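PDB 6GMP: parvulin 42 from Trypanosoma brucei brucei, which probably catalyses the cis-trans isomerisation of peptidyl-prolyl bonds through its parvulin-type domain, the part present in this chain. Local coordinates for residues F8-V13 against S70-A75; W57-F62 against L117-E122. All coordinates share one frame; numbering follows the deposited sequence. Where two conformers were deposited one is given.

Interaction 1. Residues F8-V13 against S70-A75; sequences FYHVLV and SECGSA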
ATOM      1  N   PHE A   8       9.908   4.902  -0.542  1.00 23.88           N
ATOM      2  CA  PHE A   8       8.722   4.126  -0.866  1.00 23.25           C
ATOM      3  C   PHE A   8       7.445   4.937  -0.756  1.00 23.02           C
ATOM      4  O   PHE A   8       7.375   5.907   0.006  1.00 22.68           O
ATOM      5  CB  PHE A   8       8.606   2.910   0.054  1.00 24.69           C
ATOM      6  CG  PHE A   8       9.769   1.972  -0.031  1.00 25.30           C
ATOM      7  CD1 PHE A   8       9.895   1.076  -1.080  1.00 23.09           C
ATOM      8  CD2 PHE A   8      10.730   1.980   0.964  1.00 29.13           C
ATOM      9  CE1 PHE A   8      10.968   0.201  -1.133  1.00 24.50           C
ATOM     10  CE2 PHE A   8      11.808   1.115   0.918  1.00 32.04           C
ATOM     11  CZ  PHE A   8      11.931   0.225  -0.135  1.00 27.29           C
ATOM     12  N   TYR A   9       6.450   4.512  -1.533  1.00 21.29           N
ATOM     13  CA  TYR A   9       5.053   4.873  -1.327  1.00 20.19           C
ATOM     14  C   TYR A   9       4.293   3.575  -1.082  1.00 20.35           C
ATOM     15  O   TYR A   9       4.777   2.498  -1.423  1.00 20.58           O
ATOM     16  CB  TYR A   9       4.447   5.523  -2.574  1.00 21.37           C
ATOM     17  CG  TYR A   9       4.756   6.980  -2.791  1.00 21.54           C
ATOM     18  CD1 TYR A   9       6.062   7.434  -2.901  1.00 22.53           C
ATOM     19  CD2 TYR A   9       3.724   7.911  -2.907  1.00 22.18           C
ATOM     20  CE1 TYR A   9       6.333   8.771  -3.114  1.00 25.36           C
ATOM     21  CE2 TYR A   9       3.987   9.247  -3.115  1.00 22.42           C
ATOM     22  CZ  TYR A   9       5.291   9.673  -3.217  1.00 24.56           C
ATOM     23  OH  TYR A   9       5.543  11.007  -3.426  1.00 28.24           O
ATOM     24  N   HIS A  10       3.096   3.661  -0.512  1.00 20.63           N
ATOM     25  CA  HIS A  10       2.251   2.466  -0.465  1.00 18.48           C
ATOM     26  C   HIS A  10       0.767   2.778  -0.590  1.00 18.68           C
ATOM     27  O   HIS A  10       0.331   3.916  -0.401  1.00 20.44           O
ATOM     28  CB  HIS A  10       2.554   1.571   0.758  1.00 18.99           C
ATOM     29  CG  HIS A  10       1.932   2.018   2.047  1.00 18.08           C
ATOM     30  ND1 HIS A  10       1.728   1.153   3.097  1.00 21.20           N
ATOM     31  CD2 HIS A  10       1.484   3.226   2.465  1.00 21.25           C
ATOM     32  CE1 HIS A  10       1.176   1.800   4.106  1.00 20.62           C
ATOM     33  NE2 HIS A  10       1.018   3.060   3.752  1.00 20.28           N
ATOM     34  N   VAL A  11       0.029   1.747  -0.984  1.00 18.69           N
ATOM     35  CA  VAL A  11      -1.415   1.688  -0.859  1.00 17.69           C
ATOM     36  C   VAL A  11      -1.702   0.705   0.262  1.00 18.78           C
ATOM     37  O   VAL A  11      -1.114  -0.385   0.295  1.00 19.20           O
ATOM     38  CB  VAL A  11      -2.066   1.110  -2.132  1.00 17.75           C
ATOM     39  CG1 VAL A  11      -3.562   0.866  -1.926  1.00 23.03           C
ATOM     40  CG2 VAL A  11      -1.860   2.026  -3.307  1.00 19.36           C
ATOM     41  N   LEU A  12      -2.616   1.071   1.157  1.00 18.43           N
ATOM     42  CA  LEU A  12      -3.033   0.187   2.248  1.00 16.82           C
ATOM     43  C   LEU A  12      -4.523  -0.109   2.148  1.00 15.80           C
ATOM     44  O   LEU A  12      -5.340   0.803   2.114  1.00 18.67           O
ATOM     45  CB  LEU A  12      -2.733   0.815   3.612  1.00 18.38           C
ATOM     46  CG  LEU A  12      -3.053  -0.062   4.821  1.00 19.04           C
ATOM     47  CD1 LEU A  12      -2.157  -1.281   4.902  1.00 20.06           C
ATOM     48  CD2 LEU A  12      -2.930   0.740   6.108  1.00 22.24           C
ATOM     49  N   VAL A  13      -4.847  -1.395   2.105  1.00 16.68           N
ATOM     50  CA  VAL A  13      -6.219  -1.868   2.131  1.00 18.71           C
ATOM     51  C   VAL A  13      -6.410  -2.562   3.473  1.00 18.22           C
ATOM     52  O   VAL A  13      -5.778  -3.575   3.754  1.00 18.97           O
ATOM     53  CB  VAL A  13      -6.492  -2.835   0.958  1.00 18.74           C
ATOM     54  CG1 VAL A  13      -7.911  -3.366   1.010  1.00 21.27           C
ATOM     55  CG2 VAL A  13      -6.245  -2.128  -0.370  1.00 21.86           C
ATOM     56  N   SER A  70      -6.350   3.777  -1.224  1.00 17.76           N
ATOM     57  CA  SER A  70      -5.620   3.637   0.035  1.00 19.43           C
ATOM     58  C   SER A  70      -6.447   4.127   1.213  1.00 19.16           C
ATOM     59  O   SER A  70      -7.171   5.122   1.126  1.00 18.51           O
ATOM     60  CB  SER A  70      -4.283   4.357   0.021  1.00 17.96           C
ATOM     61  OG  SER A  70      -3.590   3.998   1.218  1.00 17.73           O
ATOM     62  N   GLU A  71      -6.305   3.423   2.326  1.00 18.32           N
ATOM     63  CA  GLU A  71      -7.013   3.722   3.561  1.00 20.02           C
ATOM     64  C   GLU A  71      -6.039   4.148   4.669  1.00 18.68           C
ATOM     65  O   GLU A  71      -6.427   4.303   5.816  1.00 20.88           O
ATOM     66  CB  GLU A  71      -7.857   2.505   3.965  1.00 19.03           C
ATOM     67  CG  GLU A  71      -8.986   2.294   2.973  1.00 21.04           C
ATOM     68  CD  GLU A  71      -9.651   0.943   3.042  1.00 20.60           C
ATOM     69  OE1 GLU A  71      -9.164   0.010   3.721  1.00 22.89           O
ATOM     70  OE2 GLU A  71     -10.696   0.797   2.373  1.00 22.97           O
ATOM     71  N   CYS A  72      -4.780   4.352   4.284  1.00 19.75           N
ATOM     72  CA  CYS A  72      -3.742   4.804   5.202  1.00 19.37           C
ATOM     73  C   CYS A  72      -3.716   6.320   5.293  1.00 22.40           C
ATOM     74  O   CYS A  72      -4.010   7.012   4.317  1.00 22.99           O
ATOM     75  CB  CYS A  72      -2.381   4.307   4.713  1.00 20.64           C
ATOM     76  SG  CYS A  72      -0.984   4.803   5.737  1.00 21.73           S
ATOM     77  N   GLY A  73      -3.333   6.840   6.450  1.00 21.28           N
ATOM     78  CA  GLY A  73      -3.182   8.271   6.617  1.00 23.46           C
ATOM     79  C   GLY A  73      -2.167   8.862   5.660  1.00 21.72           C
ATOM     80  O   GLY A  73      -2.254  10.055   5.331  1.00 23.90           O
ATOM     81  N   SER A  74      -1.219   8.051   5.204  1.00 21.50           N
ATOM     82  CA  SER A  74      -0.225   8.522   4.237  1.00 22.07           C
ATOM     83  C   SER A  74      -0.869   8.990   2.936  1.00 22.33           C
ATOM     84  O   SER A  74      -0.231   9.680   2.139  1.00 24.12           O
ATOM     85  CB  SER A  74       0.802   7.440   3.931  1.00 22.66           C
ATOM     86  OG  SER A  74       0.198   6.307   3.348  1.00 20.77           O
ATOM     87  N   ALA A  75      -2.129   8.634   2.718  1.00 22.17           N
ATOM     88  CA  ALA A  75      -2.825   9.089   1.520  1.00 22.76           C
ATOM     89  C   ALA A  75      -2.950  10.618   1.500  1.00 23.06           C
ATOM     90  O   ALA A  75      -3.176  11.199   0.436  1.00 25.14           O
ATOM     91  CB  ALA A  75      -4.190   8.418   1.407  1.00 22.66           C
TER
HETATM   92  O   HOH W   1      -1.399   5.441   1.150  1.00 19.44           O
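Leu-12 and Ser-70 join strand 6-13 of the parvulin fold to the loop after helix 59-69. Backbone and side-chain hydrogen bonds hold the join. Leu-12 N donates to Ser-70 OG at 3.1 Å, nearly straight at 168°. The OG is anti to its own backbone N (chi1 -172°), which sets it beside the strand. Leu-12 O accepts from Glu-71 N at 2.8 Å. Glu-71 OE1 accepts a hydrogen bond from Lys-14 N and forms a salt bridge with Arg-35. A water links the two segments further: it donates to His-10 O and hydrogen-bonds Ser-70 OG and Ser-74 OG. Apolar packing is modest. Leu-12 CB meets Cys-72 CB at 3.7 Å, and Val-11 CG1 lies 4.1 Å from Ser-70 CB. Other groups meet the His-10 ring at its edge. ND1 is hydrogen-bonded to His-116, consistent with the paired histidines of parvulin active sites. At the NE2 edge, Cys-72 SG and Ser-74 OG sit near the ring plane. Cys-72 SG also accepts from Ser-74 N. His-10 NE2 lies 3.3 Å from Cys-72 SG and 3.4 Å from Ser-74 OG.

Interaction 2. Residues W57-F62 against L117-E122; sequences WSLDEF and LIYRVE
The N-terminal turn of helix 59-69 packs on strand 114-120, with Phe-62 and Tyr-119 at the centre of this helix-on-sheet contact. The two side chains slide past each other in opposite directions. Their rings are near parallel, with planes at 16°, but offset so far that they barely overlap. Each instead takes the other's methylene. Tyr-119 CB stands over the centre of the Phe-62 ring, 3.4 Å from its centroid, as a CH-pi contact. Phe-62 CB sits over the Tyr-119 ring toward its rim. Phe-62 CG is anti to its backbone N (chi1 -167°), and Tyr-119 CG likewise (chi1 174°). At the far end of the ring, Tyr-119 OH donates to Trp-57 O at 2.7 Å, from above the carbonyl plane. Trp-57 CB touches Tyr-119 CE1 at 4.0 Å. Leu-59 crosses Tyr-119 at about a right angle and places CD1 3.9 Å from Tyr-119 CE2. Phe-62 CZ meets Leu-117 O edge-on at 3.5 Å. The helix start is fixed by a capping box: Glu-61 N donates to Ser-58 OG at 3.0 Å, and Ser-58 N donates to Glu-61 OE1 at 2.9 Å. Tyr-9 of strand 6-13 packs on Leu-59 and Phe-62. Leu-117 reaches Ile-47 and Leu-48 of helix 37-49. Ile-118 points away from residues 57-62 and packs on helix 91-97.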
ATOM      1  N   TRP A  57       5.995   1.349 -12.864  1.00 25.83           N
ATOM      2  CA  TRP A  57       4.964   2.371 -12.851  1.00 22.49           C
ATOM      3  C   TRP A  57       5.617   3.720 -12.649  1.00 25.83           C
ATOM      4  O   TRP A  57       6.629   3.833 -11.950  1.00 25.40           O
ATOM      5  CB  TRP A  57       3.985   2.168 -11.708  1.00 24.09           C
ATOM      6  CG  TRP A  57       3.199   0.887 -11.651  1.00 23.81           C
ATOM      7  CD1 TRP A  57       3.590  -0.373 -12.034  1.00 24.73           C
ATOM      8  CD2 TRP A  57       1.880   0.761 -11.148  1.00 21.15           C
ATOM      9  NE1 TRP A  57       2.577  -1.274 -11.779  1.00 25.06           N
ATOM     10  CE2 TRP A  57       1.516  -0.601 -11.232  1.00 21.57           C
ATOM     11  CE3 TRP A  57       0.974   1.670 -10.599  1.00 21.78           C
ATOM     12  CZ2 TRP A  57       0.274  -1.065 -10.810  1.00 22.78           C
ATOM     13  CZ3 TRP A  57      -0.253   1.212 -10.182  1.00 22.44           C
ATOM     14  CH2 TRP A  57      -0.595  -0.147 -10.291  1.00 26.39           C
ATOM     15  N   SER A  58       5.030   4.759 -13.224  1.00 24.13           N
ATOM     16  CA  SER A  58       5.441   6.107 -12.886  1.00 24.44           C
ATOM     17  C   SER A  58       4.865   6.453 -11.518  1.00 23.68           C
ATOM     18  O   SER A  58       3.951   5.787 -11.026  1.00 22.68           O
ATOM     19  CB  SER A  58       4.920   7.099 -13.914  1.00 26.79           C
ATOM     20  OG  SER A  58       3.507   7.192 -13.821  1.00 27.85           O
ATOM     21  N   LEU A  59       5.388   7.507 -10.904  1.00 26.29           N
ATOM     22  CA  LEU A  59       4.847   7.958  -9.631  1.00 25.64           C
ATOM     23  C   LEU A  59       3.380   8.337  -9.788  1.00 25.49           C
ATOM     24  O   LEU A  59       2.566   7.947  -8.971  1.00 22.23           O
ATOM     25  CB  LEU A  59       5.649   9.134  -9.071  1.00 28.07           C
ATOM     26  CG  LEU A  59       5.122   9.679  -7.741  1.00 29.45           C
ATOM     27  CD1 LEU A  59       5.050   8.603  -6.666  1.00 31.19           C
ATOM     28  CD2 LEU A  59       6.002  10.819  -7.267  1.00 37.49           C
ATOM     29  N   ASP A  60       3.052   9.068 -10.852  1.00 25.36           N
ATOM     30  CA  ASP A  60       1.673   9.483 -11.091  0.62 27.39           C
ATOM     31  C   ASP A  60       0.753   8.268 -11.188  1.00 22.83           C
ATOM     32  O   ASP A  60      -0.343   8.261 -10.632  1.00 23.67           O
ATOM     33  CB  ASP A  60       1.574  10.328 -12.364  0.62 29.96           C
ATOM     34  CG  ASP A  60       2.289  11.664 -12.238  0.62 36.93           C
ATOM     35  OD1 ASP A  60       2.444  12.159 -11.102  0.62 37.19           O
ATOM     36  OD2 ASP A  60       2.695  12.227 -13.277  0.62 44.04           O
ATOM     37  N   GLU A  61       1.196   7.229 -11.888  1.00 24.03           N
ATOM     38  CA  GLU A  61       0.400   6.002 -11.981  1.00 22.83           C
ATOM     39  C   GLU A  61       0.136   5.350 -10.619  1.00 21.09           C
ATOM     40  O   GLU A  61      -0.975   4.887 -10.324  1.00 21.80           O
ATOM     41  CB  GLU A  61       1.078   5.004 -12.910  1.00 22.02           C
ATOM     42  CG  GLU A  61       0.890   5.344 -14.386  1.00 25.80           C
ATOM     43  CD  GLU A  61       1.821   4.585 -15.318  1.00 28.57           C
ATOM     44  OE1 GLU A  61       2.770   3.935 -14.827  1.00 28.57           O
ATOM     45  OE2 GLU A  61       1.610   4.644 -16.554  1.00 31.93           O
ATOM     46  N   PHE A  62       1.148   5.305  -9.766  1.00 19.84           N
ATOM     47  CA  PHE A  62       0.930   4.715  -8.467  1.00 20.07           C
ATOM     48  C   PHE A  62       0.034   5.574  -7.567  1.00 20.45           C
ATOM     49  O   PHE A  62      -0.820   5.056  -6.844  1.00 18.84           O
ATOM     50  CB  PHE A  62       2.253   4.436  -7.753  1.00 20.66           C
ATOM     51  CG  PHE A  62       2.083   3.557  -6.546  1.00 18.50           C
ATOM     52  CD1 PHE A  62       1.784   2.210  -6.708  1.00 21.72           C
ATOM     53  CD2 PHE A  62       2.142   4.073  -5.262  1.00 18.40           C
ATOM     54  CE1 PHE A  62       1.583   1.389  -5.623  1.00 20.08           C
ATOM     55  CE2 PHE A  62       1.938   3.250  -4.162  1.00 17.61           C
ATOM     56  CZ  PHE A  62       1.670   1.902  -4.348  1.00 19.52           C
ATOM     57  N   LEU A 117       0.271  -2.530  -1.106  1.00 19.35           N
ATOM     58  CA  LEU A 117       1.034  -2.552  -2.349  1.00 20.57           C
ATOM     59  C   LEU A 117       2.136  -1.546  -2.117  1.00 19.93           C
ATOM     60  O   LEU A 117       1.851  -0.412  -1.756  1.00 19.25           O
ATOM     61  CB  LEU A 117       0.185  -2.099  -3.537  1.00 20.54           C
ATOM     62  CG  LEU A 117      -1.057  -2.939  -3.857  1.00 21.42           C
ATOM     63  CD1 LEU A 117      -1.799  -2.348  -5.058  1.00 23.41           C
ATOM     64  CD2 LEU A 117      -0.745  -4.383  -4.114  1.00 22.43           C
ATOM     65  N   ILE A 118       3.383  -1.965  -2.310  1.00 21.46           N
ATOM     66  CA  ILE A 118       4.537  -1.111  -2.056  1.00 20.27           C
ATOM     67  C   ILE A 118       5.186  -0.711  -3.370  1.00 20.46           C
ATOM     68  O   ILE A 118       5.384  -1.545  -4.242  1.00 21.58           O
ATOM     69  CB  ILE A 118       5.577  -1.816  -1.149  1.00 21.63           C
ATOM     70  CG1 ILE A 118       4.906  -2.255   0.149  1.00 22.01           C
ATOM     71  CG2 ILE A 118       6.729  -0.879  -0.843  1.00 21.84           C
ATOM     72  CD1 ILE A 118       5.740  -3.148   0.998  1.00 24.36           C
ATOM     73  N   TYR A 119       5.511   0.573  -3.488  1.00 20.28           N
ATOM     74  CA  TYR A 119       6.125   1.130  -4.680  1.00 21.82           C
ATOM     75  C   TYR A 119       7.479   1.736  -4.329  1.00 21.57           C
ATOM     76  O   TYR A 119       7.592   2.526  -3.392  1.00 21.95           O
ATOM     77  CB  TYR A 119       5.210   2.206  -5.268  1.00 18.64           C
ATOM     78  CG  TYR A 119       5.781   2.971  -6.435  1.00 20.75           C
ATOM     79  CD1 TYR A 119       6.040   2.351  -7.652  1.00 21.93           C
ATOM     80  CD2 TYR A 119       6.018   4.337  -6.341  1.00 22.41           C
ATOM     81  CE1 TYR A 119       6.537   3.057  -8.720  1.00 23.55           C
ATOM     82  CE2 TYR A 119       6.514   5.053  -7.405  1.00 23.70           C
ATOM     83  CZ  TYR A 119       6.771   4.411  -8.601  1.00 23.82           C
ATOM     84  OH  TYR A 119       7.265   5.127  -9.663  1.00 28.09           O
ATOM     85  N   ARG A 120       8.502   1.370  -5.085  1.00 23.24           N
ATOM     86  CA  ARG A 120       9.810   1.993  -4.926  1.00 23.19           C
ATOM     87  C   ARG A 120       9.956   3.146  -5.917  1.00 24.72           C
ATOM     88  O   ARG A 120       9.934   2.944  -7.143  1.00 27.48           O
ATOM     89  CB  ARG A 120      10.931   0.980  -5.139  1.00 26.21           C
ATOM     90  CG  ARG A 120      12.296   1.592  -4.930  1.00 27.65           C
ATOM     91  CD  ARG A 120      13.392   0.578  -5.072  1.00 29.75           C
ATOM     92  NE  ARG A 120      14.692   1.231  -5.099  1.00 32.88           N
ATOM     93  CZ  ARG A 120      15.840   0.607  -5.321  1.00 35.66           C
ATOM     94  NH1 ARG A 120      15.867  -0.705  -5.533  1.00 38.11           N
ATOM     95  NH2 ARG A 120      16.961   1.304  -5.324  1.00 40.70           N
ATOM     96  N   VAL A 121      10.111   4.355  -5.388  1.00 27.88           N
ATOM     97  CA  VAL A 121      10.206   5.553  -6.211  1.00 27.31           C
ATOM     98  C   VAL A 121      11.458   5.483  -7.069  1.00 36.24           C
ATOM     99  O   VAL A 121      11.412   5.711  -8.277  1.00 41.91           O
ATOM    100  CB  VAL A 121      10.238   6.826  -5.345  1.00 31.34           C
ATOM    101  CG1 VAL A 121      10.327   8.066  -6.213  1.00 32.76           C
ATOM    102  CG2 VAL A 121       8.997   6.893  -4.479  1.00 32.12           C
ATOM    103  N   GLU A 122      12.577   5.165  -6.437  1.00 37.71           N
ATOM    104  CA  GLU A 122      13.824   4.971  -7.162  1.00 49.96           C
ATOM    105  C   GLU A 122      14.861   4.328  -6.253  1.00 52.74           C
ATOM    106  O   GLU A 122      14.552   3.966  -5.112  1.00 39.23           O
ATOM    107  CB  GLU A 122      14.336   6.300  -7.732  1.00 64.08           C
ATOM    108  CG  GLU A 122      14.540   7.400  -6.690  1.00 75.11           C
ATOM    109  CD  GLU A 122      14.272   8.799  -7.230  1.00 83.30           C
ATOM    110  OE1 GLU A 122      13.519   8.943  -8.221  1.00 81.68           O
ATOM    111  OE2 GLU A 122      14.818   9.763  -6.651  1.00 87.23           O
ATOM    112  OXT GLU A 122      16.017   4.146  -6.644  1.00 55.78           O
TER

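From the N terminus, the chain first lays down strand 6-13. It then runs through helix 37-49 and helix 59-69 before interaction 1 brings residues 70-75 back to that strand. Interaction 2 starts inside this loop, at residues 57-62, and closes only when the chain reaches its C-terminal strand. The two loops therefore cross. Helix 59-69 belongs to both: its start is tied to strand 114-120, and the loop after its end to strand 6-13. These strands are antiparallel neighbours in the sheet. Tyr-9 O lies 2.9 Å from Tyr-119 N, and Val-11 O 2.9 Å from Leu-117 N, both probable hydrogen bonds.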